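SAM-dependent methyltransferase (Geobacter sulfurreducens, PDB 5BP7) binds S-adenosyl-L-homocysteine in a Rossmann-like methyltransferase domain and probably acts as a methyltransferase using S-adenosylmethionine. Local coordinates at residues Leu48-Gly52 with Glu72-Trp77; Ser119-Ser123 with Leu148-Ser152; Ala130-Thr136 with Ile158-Glu163; Pro164-Pro170 with Thr184-Leu190; Leu193-Phe197 with Val265-Met269. One frame throughout, in Å; residues are numbered along the deposited sequence.

Contact 1: residues Leu48-Gly52 with Glu72-Trp77; sequences LTTLG and EMLCTW
Trp-77 and Leu-48 carry most of this helix-helix contact, in which helices 45-54 and 72-81 pack against one side of the methyltransferase sheet; the axes of the two segments pass 10.4 Å apart at -62°. One hydrogen bond crosses the interface. The indole NE1 of Trp-77 donates to the backbone O of Leu-48 at 3.1 Å, with 153° at the hydrogen, and that oxygen lies close to the ring plane. The same carbonyl accepts the helical bond from Gly-52 N, and the two donors reach it from opposite faces of its plane.

Ring contacts come next. Gly-52 CA sits 3.8 Å from the centroid of the five-membered ring of Trp-77, a CH-pi contact over one face, while CG of Met-73 (a selenomethionine) lies against the opposite face. At the benzo edge, Leu-51 CG meets Trp-77 CZ2 at 3.7 Å.

The apolar part is a knob into a hole: Leu-48, with CG anti to the backbone N (chi1 -165°), carries its methyls between Glu-72, Met-73, Thr-76 and Trp-77. Its CD2 reaches Glu-72 CG at 3.8 Å and its CD1 approaches Met-73 CG at 4.0 Å. The carboxylate of Glu-72 forms a salt bridge with Arg-101.

Both indole faces are covered and its N-H is engaged, which probably restrains its rotation and satisfies its one polar atom inside a buried interface.

Contact 2: residues Ser119-Ser123 with Leu148-Ser152; sequences SGYVS and LLARS
Gly-120 meets Leu-148 where the loop after strand 111-115 runs past residues 148-152. Gly-120 C lies 3.8 Å from Leu-148 CD1, and the positive phi of this glycine turns the chain just after Ser-119, which touches the bound S-adenosyl-L-homocysteine.

Tyr-121 takes part through its backbone. Its O stands 3.5 Å from CD1 of Leu-148 and accepts a hydrogen bond from a bridging water at 2.7 Å. The same water donates to Leu-148 O and accepts from the hydroxyl of Ser-152, tying the loop carbonyl to Leu-148 and Ser-152.

Val-122 splits its two methyls between neighbours. CG2 approaches Leu-148 CD1 at 4.1 Å, whereas CG1, anti to the backbone N (chi1 180°), lies 3.6 Å from Arg-151 O and also borders CB of Arg-151. The guanidinium group of Arg-151 leads away from the loop to a salt bridge with Glu-147.

Ser-123 closes the contact with its one direct hydrogen bond: its N donates to Ser-152 OG at 2.9 Å, nearly straight at 167°. With OG beside its own backbone N (chi1 -64°), Ser-152 points the hydroxyl at the loop, where it accepts from the amide and donates to the water. The hydroxyl of Ser-123 is engaged with Asp-125 O.

In the Rossmann-like fold of class I methyltransferases, a loop after a sheet strand lines the cofactor pocket; here that loop is pinned by serine and water to segment 148-152, part of which belongs to a helix packed on the sheet.

Contact 3: residues Ala130-Thr136 with Ile158-Glu163; sequences AACVGAT and IILIGE. With SAH (S-adenosyl-L-homocysteine), chain D.
Two neighbouring parallel strands in the Rossmann-like methyltransferase sheet, 127-133 and 157-166, pair here at the edge of the cofactor pocket. They are joined through helix 142-150 as a beta-alpha-beta unit, and the segment axes run 4.5 Å apart with only 3° between their directions. Four regular bonds form the ladder: Ala-130 N to Ile-158 O, Leu-160 N to Ala-130 O, Cys-132 N to Leu-160 O at 2.9 Å, and Gly-162 N to Cys-132 O. A weak bond from Gly-134 N to Gly-162 O follows as the first strand ends.

On one face of the sheet, Ala-131 CB touches Leu-160 CB at 3.8 Å. The backbones come close farther along, where Gly-162 CA is within 4.0 Å of Val-133 CA.

Val-133 O faces the ligand and accepts a hydrogen bond from the amino N of S-adenosyl-L-homocysteine at 2.8 Å; Asn-41 also donates to this oxygen. Ala-135 CB packs against the ribose O4' at 3.8 Å.

Past the end of strand 127-133, Thr-136 meets Glu-163, whose chain bends at chi2 (74°) to carry its carboxylate back, and Thr-136 OG1 donates to the syn side of Glu-163 OE1 at 2.6 Å.

Contact 4: residues Pro164-Pro170 with Thr184-Leu190; sequences PYWRQVP and TSDFLML
This is a largely aromatic contact at the C-terminal end of strand 157-166 in the Rossmann-like sheet, where the outgoing chain packs on the loop leading into helix 190-199. Pro-164 CB stands over one face of the Phe-187 ring, 3.9 Å from its centroid, while CB of Asp-186 covers the opposite face. Toward the face of the six-membered ring of Trp-166 the phenyl presents its edge, a T-shaped pair with planes at 68° and centroids 5.4 Å apart. Phe-187 CB rests over the five-membered ring of Trp-166, and on the opposite face of the indole Pro-170 CG lies over the six-membered ring.

At the start of helix 190-199, Leu-190 CD1 sits squarely above the Tyr-165 ring, 4.2 Å from the centroid. SE of Met-189, a selenomethionine, packs 3.6 Å from Val-169 CG2.

Trp-166 N donates to Leu-188 O at 2.7 Å. One water joins Pro-164 O to Leu-188 N, and another joins Trp-166 O to Leu-190 N.

With CG beside the backbone N (chi1 -65°), Trp-166 turns its indole toward Thr-184, and NE1 donates to Thr-184 O at 2.8 Å; the nitrogen lies in the carbonyl plane, the oxygen 17° out of the indole plane.

Contact 5: residues Leu193-Phe197 with Val265-Met269; sequences LLASF and VFALM
Phe-197 and Phe-266 each place CG beside the backbone N (chi1 -62° and -58°), which sends the two rings into the space between helix 190-199 and strand 261-270, where they meet. This is helix-on-sheet packing in the Rossmann-like fold: the strand is the antiparallel neighbour of strand 157-166, and the helix runs along one sheet face, its segment axis 10.9 Å from that of the strand.

The rings are neither stacked nor edge-to-face. Their planes are inclined at 50° and their centroids stand 5.3 Å apart, with Phe-197 CE2 over the face of Phe-266 and 3.6 Å from its CG. Two leucines of the helix add to the surroundings of Phe-266: Leu-193 CD2 approaches CE2 at 3.7 Å, and Leu-194 CD2 approaches CD1 at 3.8 Å. The two methyls, from consecutive residues, meet different parts of the ring, CE2/CZ and CD1/CE1.

No hydrogen bond crosses the interface. Within the helix, Ser-196 OG donates to Leu-193 O, which also accepts from Phe-197 N, and this carbonyl oxygen lies over one face of the Phe-197 ring. Ile-146 of helix 142-150 also touches both Phe-197 and Leu-268, extending the apolar layer along the sheet.

On the opposite face of the Phe-197 ring, Leu-268 CD2 makes a CH-pi contact 4.1 Å from the centroid, while Leu-268 CD1 reaches Phe-197 CD1 at 3.8 Å.

In the fold
Contact 3 is the central piece, its centre about 7 Å from that of the chain, and it bonds S-adenosyl-L-homocysteine directly. Contact 1 packs on it through Met-73 SE, 4.0 Å from Val-133 CG2, and Trp-77 CH2, 4.0 Å from Leu-160 CD1. Contact 2 joins through Leu-149 CD1, 3.6 Å from Ala-130 O, and includes Ser-119 of the ligand pocket. Contact 5 continues the sheet beyond strand 157-166, with a probable hydrogen bond from Leu-268 N to Ile-159 O (2.8 Å). Contact 4 uses the C-terminal part of that strand and touches contact 5 where Leu-190 CD1 meets Phe-266 CE1 at 4.0 Å. The Phe-266 side chain is about 13 Å from the ligand.

Contact 1: residues Leu48-Gly52 with Glu72-Trp77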
# COMPACT_ATOMS: atom_id res chain seq x y z
N LEU A 48 -8.53 -4.17 -6.46
CA LEU A 48 -7.36 -3.72 -7.22
C LEU A 48 -7.62 -3.68 -8.73
O LEU A 48 -7.20 -2.75 -9.42
CB LEU A 48 -6.16 -4.61 -6.90
CG LEU A 48 -4.78 -4.10 -7.32
CD1 LEU A 48 -4.44 -2.78 -6.65
CD2 LEU A 48 -3.71 -5.14 -6.99
N THR A 49 -8.33 -4.70 -9.22
CA THR A 49 -8.84 -4.75 -10.59
C THR A 49 -9.80 -3.61 -10.90
O THR A 49 -9.70 -2.97 -11.94
CB THR A 49 -9.57 -6.08 -10.85
OG1 THR A 49 -8.66 -7.16 -10.65
CG2 THR A 49 -10.15 -6.17 -12.29
N THR A 50 -10.75 -3.39 -10.02
CA THR A 50 -11.69 -2.28 -10.14
C THR A 50 -10.94 -0.95 -10.29
O THR A 50 -11.28 -0.12 -11.13
CB THR A 50 -12.65 -2.25 -8.92
OG1 THR A 50 -13.53 -3.38 -8.99
CG2 THR A 50 -13.49 -1.00 -8.87
N LEU A 51 -9.93 -0.75 -9.44
CA LEU A 51 -9.14 0.47 -9.47
C LEU A 51 -8.47 0.67 -10.82
O LEU A 51 -8.59 1.74 -11.42
CB LEU A 51 -8.09 0.47 -8.36
CG LEU A 51 -7.13 1.67 -8.32
CD1 LEU A 51 -7.85 3.01 -8.25
CD2 LEU A 51 -6.21 1.50 -7.13
N GLY A 52 -7.83 -0.38 -11.32
CA GLY A 52 -7.19 -0.34 -12.63
C GLY A 52 -8.12 0.07 -13.74
O GLY A 52 -7.78 0.92 -14.56
N GLU A 72 2.05 -6.42 -7.14
CA GLU A 72 0.77 -6.91 -7.68
C GLU A 72 0.04 -5.89 -8.57
O GLU A 72 -0.51 -6.26 -9.62
CB GLU A 72 -0.15 -7.36 -6.57
CG GLU A 72 -1.35 -8.18 -7.07
CD GLU A 72 -1.00 -9.56 -7.61
OE1 GLU A 72 0.17 -9.97 -7.61
OE2 GLU A 72 -1.93 -10.27 -8.02
N MSE A 73 0.06 -4.64 -8.16
CA MSE A 73 -0.60 -3.57 -8.91
C MSE A 73 0.00 -3.43 -10.28
O MSE A 73 -0.72 -3.47 -11.28
CB MSE A 73 -0.51 -2.25 -8.14
CG MSE A 73 -1.43 -1.19 -8.75
SE MSE A 73 -1.30 0.45 -7.65
CE MSE A 73 0.33 1.17 -8.47
N LEU A 74 1.33 -3.29 -10.33
CA LEU A 74 2.02 -3.12 -11.62
C LEU A 74 1.85 -4.35 -12.51
O LEU A 74 1.56 -4.21 -13.71
CB LEU A 74 3.51 -2.80 -11.42
CG LEU A 74 3.83 -1.37 -10.95
CD1 LEU A 74 5.32 -1.20 -10.71
CD2 LEU A 74 3.38 -0.35 -11.98
N CYS A 75 2.02 -5.53 -11.93
CA CYS A 75 1.96 -6.75 -12.72
C CYS A 75 0.58 -7.00 -13.30
O CYS A 75 0.45 -7.25 -14.50
CB CYS A 75 2.39 -7.97 -11.89
SG CYS A 75 4.16 -8.03 -11.54
N THR A 76 -0.44 -6.93 -12.46
CA THR A 76 -1.81 -7.22 -12.92
C THR A 76 -2.32 -6.15 -13.94
O THR A 76 -3.00 -6.47 -14.91
CB THR A 76 -2.81 -7.33 -11.76
OG1 THR A 76 -2.80 -6.12 -10.98
CG2 THR A 76 -2.51 -8.54 -10.89
N TRP A 77 -1.94 -4.90 -13.72
CA TRP A 77 -2.32 -3.83 -14.65
C TRP A 77 -1.51 -3.90 -15.97
O TRP A 77 -2.03 -3.54 -17.04
CB TRP A 77 -2.17 -2.45 -13.98
CG TRP A 77 -3.14 -2.18 -12.86
CD1 TRP A 77 -4.07 -3.03 -12.33
CD2 TRP A 77 -3.21 -0.98 -12.07
NE1 TRP A 77 -4.72 -2.43 -11.29
CE2 TRP A 77 -4.21 -1.18 -11.10
CE3 TRP A 77 -2.51 0.24 -12.08
CZ2 TRP A 77 -4.56 -0.19 -10.17
CZ3 TRP A 77 -2.85 1.22 -11.15
CH2 TRP A 77 -3.87 1.00 -10.21

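Contact 2: residues Ser119-Ser123 with Leu148-Ser152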
# COMPACT_ATOMS: atom_id res chain seq x y z
N SER A 119 12.61 7.19 -0.77
CA SER A 119 12.64 8.53 -0.18
C SER A 119 13.34 9.48 -1.11
O SER A 119 14.43 9.20 -1.55
CB SER A 119 13.38 8.53 1.16
OG SER A 119 12.64 7.78 2.10
N GLY A 120 12.65 10.55 -1.48
CA GLY A 120 13.18 11.53 -2.43
C GLY A 120 13.31 11.06 -3.87
O GLY A 120 14.01 11.69 -4.65
N TYR A 121 12.67 9.95 -4.22
CA TYR A 121 12.82 9.40 -5.54
C TYR A 121 12.00 10.24 -6.52
O TYR A 121 10.79 10.34 -6.39
CB TYR A 121 12.37 7.93 -5.60
CG TYR A 121 12.73 7.22 -6.90
CD1 TYR A 121 11.90 7.32 -8.03
CD2 TYR A 121 13.89 6.43 -7.00
CE1 TYR A 121 12.23 6.68 -9.23
CE2 TYR A 121 14.23 5.77 -8.19
CZ TYR A 121 13.40 5.91 -9.31
OH TYR A 121 13.72 5.24 -10.48
N VAL A 122 12.68 10.78 -7.51
CA VAL A 122 12.05 11.48 -8.62
C VAL A 122 12.52 10.81 -9.93
O VAL A 122 13.71 10.65 -10.16
CB VAL A 122 12.45 12.96 -8.66
CG1 VAL A 122 11.79 13.67 -9.84
CG2 VAL A 122 12.07 13.62 -7.36
N SER A 123 11.57 10.41 -10.77
CA SER A 123 11.89 9.78 -12.04
C SER A 123 12.16 10.87 -13.07
O SER A 123 11.40 11.82 -13.18
CB SER A 123 10.74 8.90 -12.48
OG SER A 123 11.14 8.12 -13.58
N LEU A 148 6.03 14.90 -3.61
CA LEU A 148 7.11 14.08 -4.20
C LEU A 148 6.68 13.45 -5.53
O LEU A 148 7.41 13.53 -6.53
CB LEU A 148 7.56 12.98 -3.23
CG LEU A 148 8.63 12.01 -3.73
CD1 LEU A 148 9.94 12.76 -3.99
CD2 LEU A 148 8.86 10.88 -2.74
N LEU A 149 5.50 12.82 -5.51
CA LEU A 149 4.94 12.19 -6.71
C LEU A 149 4.68 13.19 -7.83
O LEU A 149 4.95 12.89 -8.99
CB LEU A 149 3.66 11.45 -6.39
CG LEU A 149 3.83 10.24 -5.46
CD1 LEU A 149 2.49 9.72 -5.02
CD2 LEU A 149 4.64 9.12 -6.12
N ALA A 150 4.27 14.42 -7.47
CA ALA A 150 4.04 15.48 -8.45
C ALA A 150 5.27 15.77 -9.27
O ALA A 150 5.17 16.05 -10.46
CB ALA A 150 3.56 16.76 -7.78
N ARG A 151 6.45 15.66 -8.66
CA ARG A 151 7.68 15.89 -9.40
C ARG A 151 7.99 14.85 -10.48
O ARG A 151 8.82 15.10 -11.35
CB ARG A 151 8.84 16.03 -8.43
CG ARG A 151 8.64 17.25 -7.58
CD ARG A 151 9.71 17.38 -6.55
NE ARG A 151 9.41 18.50 -5.66
CZ ARG A 151 10.05 19.67 -5.67
NH1 ARG A 151 9.68 20.62 -4.81
NH2 ARG A 151 11.05 19.92 -6.51
N SER A 152 7.34 13.68 -10.42
CA SER A 152 7.50 12.62 -11.43
C SER A 152 6.32 12.52 -12.37
O SER A 152 6.27 11.61 -13.21
CB SER A 152 7.70 11.26 -10.74
OG SER A 152 8.90 11.22 -9.99
O HOH W 1 8.43 11.04 -7.51

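Contact 3: residues Ala130-Thr136 with Ile158-Glu163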
# COMPACT_ATOMS: atom_id res chain seq x y z
N ALA A 130 1.52 8.34 -11.08
CA ALA A 130 2.57 8.34 -10.06
C ALA A 130 1.92 7.97 -8.75
O ALA A 130 1.08 8.73 -8.22
CB ALA A 130 3.21 9.70 -9.95
N ALA A 131 2.32 6.83 -8.19
CA ALA A 131 1.61 6.20 -7.10
C ALA A 131 2.42 5.95 -5.84
O ALA A 131 3.58 5.59 -5.90
CB ALA A 131 1.05 4.89 -7.58
N CYS A 132 1.78 6.14 -4.69
CA CYS A 132 2.30 5.66 -3.40
C CYS A 132 1.11 5.14 -2.61
O CYS A 132 0.33 5.91 -2.00
CB CYS A 132 3.02 6.76 -2.64
SG CYS A 132 3.67 6.19 -1.05
N VAL A 133 0.95 3.81 -2.65
CA VAL A 133 -0.25 3.13 -2.16
C VAL A 133 0.08 2.46 -0.83
O VAL A 133 0.55 1.32 -0.78
CB VAL A 133 -0.75 2.11 -3.20
CG1 VAL A 133 -2.01 1.39 -2.75
CG2 VAL A 133 -1.07 2.83 -4.49
N GLY A 134 -0.16 3.18 0.25
CA GLY A 134 0.02 2.67 1.60
C GLY A 134 1.42 2.82 2.17
O GLY A 134 1.76 2.13 3.13
N ALA A 135 2.21 3.75 1.65
CA ALA A 135 3.52 4.03 2.23
C ALA A 135 3.82 5.53 2.27
O ALA A 135 4.90 5.95 1.89
CB ALA A 135 4.59 3.27 1.45
N THR A 136 2.88 6.33 2.79
CA THR A 136 3.00 7.78 2.75
C THR A 136 4.01 8.40 3.70
O THR A 136 4.28 9.59 3.63
CB THR A 136 1.63 8.48 2.94
OG1 THR A 136 1.04 8.09 4.19
CG2 THR A 136 0.71 8.14 1.77
N ILE A 158 -2.02 11.34 -13.39
CA ILE A 158 -2.79 11.10 -12.16
C ILE A 158 -1.84 10.70 -11.03
O ILE A 158 -0.91 9.91 -11.24
CB ILE A 158 -3.83 9.99 -12.37
CG1 ILE A 158 -4.93 10.47 -13.32
CG2 ILE A 158 -4.50 9.60 -11.05
CD1 ILE A 158 -5.74 9.35 -13.94
N ILE A 159 -2.10 11.24 -9.83
CA ILE A 159 -1.42 10.80 -8.61
C ILE A 159 -2.34 9.85 -7.85
O ILE A 159 -3.53 10.13 -7.69
CB ILE A 159 -1.01 12.01 -7.72
CG1 ILE A 159 0.12 12.77 -8.41
CG2 ILE A 159 -0.54 11.54 -6.34
CD1 ILE A 159 0.48 14.11 -7.81
N LEU A 160 -1.77 8.73 -7.39
CA LEU A 160 -2.48 7.80 -6.52
C LEU A 160 -1.89 7.80 -5.14
O LEU A 160 -0.68 7.64 -4.97
CB LEU A 160 -2.40 6.36 -7.02
CG LEU A 160 -3.08 5.97 -8.30
CD1 LEU A 160 -2.88 4.45 -8.50
CD2 LEU A 160 -4.55 6.35 -8.27
N ILE A 161 -2.76 8.02 -4.16
CA ILE A 161 -2.40 8.00 -2.74
C ILE A 161 -3.28 6.97 -2.03
O ILE A 161 -4.51 7.06 -2.06
CB ILE A 161 -2.60 9.37 -2.08
CG1 ILE A 161 -1.59 10.40 -2.61
CG2 ILE A 161 -2.49 9.29 -0.57
CD1 ILE A 161 -0.14 10.18 -2.19
N GLY A 162 -2.63 6.02 -1.36
CA GLY A 162 -3.30 5.03 -0.52
C GLY A 162 -3.03 5.36 0.92
O GLY A 162 -1.87 5.50 1.31
N GLU A 163 -4.09 5.53 1.72
CA GLU A 163 -3.98 6.15 3.04
C GLU A 163 -5.12 5.71 3.92
O GLU A 163 -6.25 5.58 3.44
CB GLU A 163 -3.99 7.68 2.91
CG GLU A 163 -3.89 8.52 4.19
CD GLU A 163 -2.51 8.54 4.86
OE1 GLU A 163 -1.54 7.97 4.31
OE2 GLU A 163 -2.41 9.13 5.96
N SAH D . 1.75 -0.58 -2.38
CA SAH D . 2.13 -1.98 -1.97
CB SAH D . 2.87 -2.05 -0.62
CG SAH D . 2.27 -1.35 0.60
SD SAH D . 3.02 -1.92 2.11
C SAH D . 0.95 -2.92 -1.94
O SAH D . -0.20 -2.49 -2.08
OXT SAH D . 1.11 -4.13 -1.78
C5' SAH D . 4.36 -0.76 2.45
C4' SAH D . 5.56 -1.09 1.57
O4' SAH D . 6.48 0.00 1.55
C3' SAH D . 6.34 -2.33 2.01
O3' SAH D . 6.41 -3.23 0.90
C2' SAH D . 7.72 -1.83 2.40
O2' SAH D . 8.75 -2.72 1.98
C1' SAH D . 7.79 -0.55 1.59
N9 SAH D . 8.62 0.56 2.06
C8 SAH D . 8.70 1.09 3.32
N7 SAH D . 9.52 2.12 3.37
C5 SAH D . 9.99 2.27 2.07
C6 SAH D . 10.89 3.17 1.46
N6 SAH D . 11.51 4.15 2.16
N1 SAH D . 11.14 3.05 0.13
C2 SAH D . 10.53 2.07 -0.56
N3 SAH D . 9.67 1.16 -0.09
C4 SAH D . 9.43 1.31 1.25
O HOH W 2 -0.21 5.29 3.65

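Contact 4: residues Pro164-Pro170 with Thr184-Leu190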
# COMPACT_ATOMS: atom_id res chain seq x y z
N PRO A 164 -4.85 5.52 5.22
CA PRO A 164 -5.95 5.26 6.12
C PRO A 164 -6.77 6.51 6.42
O PRO A 164 -6.30 7.63 6.26
CB PRO A 164 -5.26 4.74 7.39
CG PRO A 164 -3.82 4.57 7.09
CD PRO A 164 -3.55 5.48 5.94
N TYR A 165 -7.99 6.31 6.89
CA TYR A 165 -8.82 7.40 7.41
C TYR A 165 -9.67 6.84 8.55
O TYR A 165 -9.80 5.61 8.65
CB TYR A 165 -9.68 8.01 6.30
CG TYR A 165 -10.70 7.07 5.73
CD1 TYR A 165 -10.36 6.21 4.69
CD2 TYR A 165 -11.98 7.03 6.23
CE1 TYR A 165 -11.29 5.34 4.15
CE2 TYR A 165 -12.90 6.15 5.71
CZ TYR A 165 -12.56 5.32 4.66
OH TYR A 165 -13.50 4.48 4.14
N TRP A 166 -10.19 7.73 9.41
CA TRP A 166 -11.08 7.30 10.48
C TRP A 166 -12.45 7.00 9.90
O TRP A 166 -13.15 7.86 9.41
CB TRP A 166 -11.19 8.32 11.64
CG TRP A 166 -9.91 8.54 12.41
CD1 TRP A 166 -9.26 9.72 12.55
CD2 TRP A 166 -9.12 7.56 13.11
NE1 TRP A 166 -8.10 9.55 13.28
CE2 TRP A 166 -7.99 8.23 13.64
CE3 TRP A 166 -9.26 6.18 13.35
CZ2 TRP A 166 -6.99 7.57 14.38
CZ3 TRP A 166 -8.27 5.53 14.09
CH2 TRP A 166 -7.16 6.23 14.60
N ARG A 167 -12.80 5.73 9.96
CA ARG A 167 -14.11 5.24 9.62
C ARG A 167 -15.14 5.72 10.68
O ARG A 167 -16.25 6.10 10.36
CB ARG A 167 -14.04 3.72 9.63
CG ARG A 167 -15.19 3.01 9.01
CD ARG A 167 -14.96 1.52 9.06
NE ARG A 167 -16.20 0.88 8.70
CZ ARG A 167 -17.14 0.48 9.55
NH1 ARG A 167 -17.01 0.59 10.88
NH2 ARG A 167 -18.23 -0.09 9.06
N GLN A 168 -14.70 5.71 11.93
CA GLN A 168 -15.41 6.32 13.05
C GLN A 168 -14.40 7.05 13.91
O GLN A 168 -13.24 6.64 13.97
CB GLN A 168 -16.03 5.26 13.95
CG GLN A 168 -17.04 4.35 13.29
CD GLN A 168 -17.40 3.13 14.17
OE1 GLN A 168 -17.00 3.02 15.35
NE2 GLN A 168 -18.19 2.23 13.60
N VAL A 169 -14.86 8.06 14.62
CA VAL A 169 -13.97 8.88 15.44
C VAL A 169 -13.52 8.05 16.63
O VAL A 169 -14.37 7.56 17.36
CB VAL A 169 -14.67 10.16 15.98
CG1 VAL A 169 -13.62 11.14 16.52
CG2 VAL A 169 -15.50 10.86 14.91
N PRO A 170 -12.20 7.86 16.83
CA PRO A 170 -11.81 7.12 18.03
C PRO A 170 -11.97 8.02 19.25
O PRO A 170 -11.51 9.15 19.24
CB PRO A 170 -10.34 6.74 17.79
CG PRO A 170 -9.83 7.74 16.82
CD PRO A 170 -11.03 8.27 16.04
N THR A 184 -4.67 10.29 17.68
CA THR A 184 -5.95 10.49 16.97
C THR A 184 -5.80 11.44 15.77
O THR A 184 -6.53 11.30 14.79
CB THR A 184 -7.10 10.98 17.90
OG1 THR A 184 -6.74 12.21 18.56
CG2 THR A 184 -7.43 9.92 18.96
N SER A 185 -4.85 12.37 15.84
CA SER A 185 -4.62 13.32 14.75
C SER A 185 -3.86 12.75 13.53
O SER A 185 -3.76 13.43 12.53
CB SER A 185 -3.91 14.58 15.27
OG SER A 185 -2.60 14.25 15.72
N ASP A 186 -3.35 11.52 13.62
CA ASP A 186 -2.65 10.86 12.50
C ASP A 186 -3.52 10.76 11.25
O ASP A 186 -3.01 10.88 10.14
CB ASP A 186 -2.19 9.44 12.86
CG ASP A 186 -1.00 9.40 13.81
OD1 ASP A 186 -0.67 10.43 14.44
OD2 ASP A 186 -0.41 8.29 13.96
N PHE A 187 -4.81 10.51 11.44
CA PHE A 187 -5.73 10.31 10.34
C PHE A 187 -6.91 11.25 10.43
O PHE A 187 -7.13 11.87 11.44
CB PHE A 187 -6.22 8.86 10.30
CG PHE A 187 -5.10 7.86 10.31
CD1 PHE A 187 -4.06 7.95 9.36
CD2 PHE A 187 -5.05 6.84 11.26
CE1 PHE A 187 -2.99 7.06 9.37
CE2 PHE A 187 -3.99 5.94 11.26
CZ PHE A 187 -2.96 6.05 10.33
N LEU A 188 -7.63 11.37 9.33
CA LEU A 188 -8.78 12.25 9.23
C LEU A 188 -10.01 11.41 8.94
O LEU A 188 -9.90 10.28 8.51
CB LEU A 188 -8.57 13.23 8.10
CG LEU A 188 -7.38 14.19 8.24
CD1 LEU A 188 -7.11 14.90 6.93
CD2 LEU A 188 -7.60 15.20 9.35
N MSE A 189 -11.17 12.01 9.13
CA MSE A 189 -12.42 11.40 8.69
C MSE A 189 -12.49 11.52 7.20
O MSE A 189 -11.85 12.40 6.61
CB MSE A 189 -13.59 12.17 9.27
CG MSE A 189 -13.49 12.22 10.80
SE MSE A 189 -14.61 10.75 11.45
CE MSE A 189 -16.23 11.87 11.32
N LEU A 190 -13.26 10.66 6.55
CA LEU A 190 -13.25 10.63 5.09
C LEU A 190 -13.49 12.00 4.45
O LEU A 190 -12.67 12.43 3.62
CB LEU A 190 -14.21 9.58 4.53
CG LEU A 190 -14.29 9.47 3.01
CD1 LEU A 190 -12.94 9.08 2.41
CD2 LEU A 190 -15.34 8.45 2.61
O HOH W 3 -6.56 10.28 7.02
O HOH W 4 -15.00 8.80 7.67

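Contact 5: residues Leu193-Phe197 with Val265-Met269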
# COMPACT_ATOMS: atom_id res chain seq x y z
N LEU A 193 -10.50 14.27 4.89
CA LEU A 193 -9.38 13.87 4.04
C LEU A 193 -9.58 14.38 2.61
O LEU A 193 -8.65 14.91 1.98
CB LEU A 193 -9.20 12.34 4.04
CG LEU A 193 -8.07 11.75 3.20
CD1 LEU A 193 -6.73 12.36 3.59
CD2 LEU A 193 -8.00 10.24 3.34
N LEU A 194 -10.78 14.18 2.07
CA LEU A 194 -11.08 14.62 0.70
C LEU A 194 -10.89 16.13 0.57
O LEU A 194 -10.30 16.58 -0.40
CB LEU A 194 -12.49 14.22 0.29
CG LEU A 194 -12.71 12.71 0.12
CD1 LEU A 194 -14.19 12.46 -0.15
CD2 LEU A 194 -11.87 12.11 -0.99
N ALA A 195 -11.37 16.87 1.55
CA ALA A 195 -11.20 18.32 1.61
C ALA A 195 -9.73 18.73 1.69
O ALA A 195 -9.32 19.70 1.06
CB ALA A 195 -11.97 18.89 2.77
N SER A 196 -8.94 17.97 2.44
CA SER A 196 -7.50 18.24 2.54
C SER A 196 -6.79 18.14 1.18
O SER A 196 -5.87 18.90 0.91
CB SER A 196 -6.82 17.33 3.55
OG SER A 196 -6.57 16.05 2.99
N PHE A 197 -7.23 17.23 0.32
CA PHE A 197 -6.66 17.14 -1.04
C PHE A 197 -6.93 18.40 -1.85
O PHE A 197 -6.03 18.91 -2.55
CB PHE A 197 -7.21 15.93 -1.81
CG PHE A 197 -6.87 14.59 -1.19
CD1 PHE A 197 -5.58 14.29 -0.75
CD2 PHE A 197 -7.83 13.59 -1.13
CE1 PHE A 197 -5.26 13.03 -0.23
CE2 PHE A 197 -7.52 12.34 -0.60
CZ PHE A 197 -6.24 12.06 -0.15
N VAL A 265 -7.68 4.24 -1.68
CA VAL A 265 -6.82 4.77 -2.71
C VAL A 265 -7.58 5.91 -3.40
O VAL A 265 -8.71 5.74 -3.86
CB VAL A 265 -6.38 3.71 -3.74
CG1 VAL A 265 -5.30 4.26 -4.64
CG2 VAL A 265 -5.83 2.49 -3.03
N PHE A 266 -6.91 7.04 -3.49
CA PHE A 266 -7.49 8.29 -3.97
C PHE A 266 -6.71 8.74 -5.20
O PHE A 266 -5.47 8.83 -5.16
CB PHE A 266 -7.41 9.36 -2.87
CG PHE A 266 -8.10 8.95 -1.62
CD1 PHE A 266 -9.47 9.16 -1.48
CD2 PHE A 266 -7.42 8.28 -0.62
CE1 PHE A 266 -10.14 8.73 -0.35
CE2 PHE A 266 -8.07 7.86 0.52
CZ PHE A 266 -9.44 8.07 0.65
N ALA A 267 -7.43 8.99 -6.28
CA ALA A 267 -6.83 9.45 -7.53
C ALA A 267 -6.96 10.99 -7.61
O ALA A 267 -8.05 11.53 -7.48
CB ALA A 267 -7.49 8.78 -8.72
N LEU A 268 -5.83 11.65 -7.82
CA LEU A 268 -5.71 13.10 -7.74
C LEU A 268 -5.09 13.67 -9.01
O LEU A 268 -4.20 13.05 -9.61
CB LEU A 268 -4.81 13.49 -6.57
CG LEU A 268 -5.14 12.92 -5.19
CD1 LEU A 268 -4.10 13.41 -4.19
CD2 LEU A 268 -6.52 13.31 -4.74
N MSE A 269 -5.57 14.84 -9.42
CA MSE A 269 -4.95 15.59 -10.52
C MSE A 269 -4.79 17.04 -10.09
O MSE A 269 -5.75 17.65 -9.61
CB MSE A 269 -5.79 15.49 -11.79
CG MSE A 269 -5.82 14.07 -12.34
SE MSE A 269 -6.98 13.96 -13.93
CE MSE A 269 -6.00 15.16 -15.14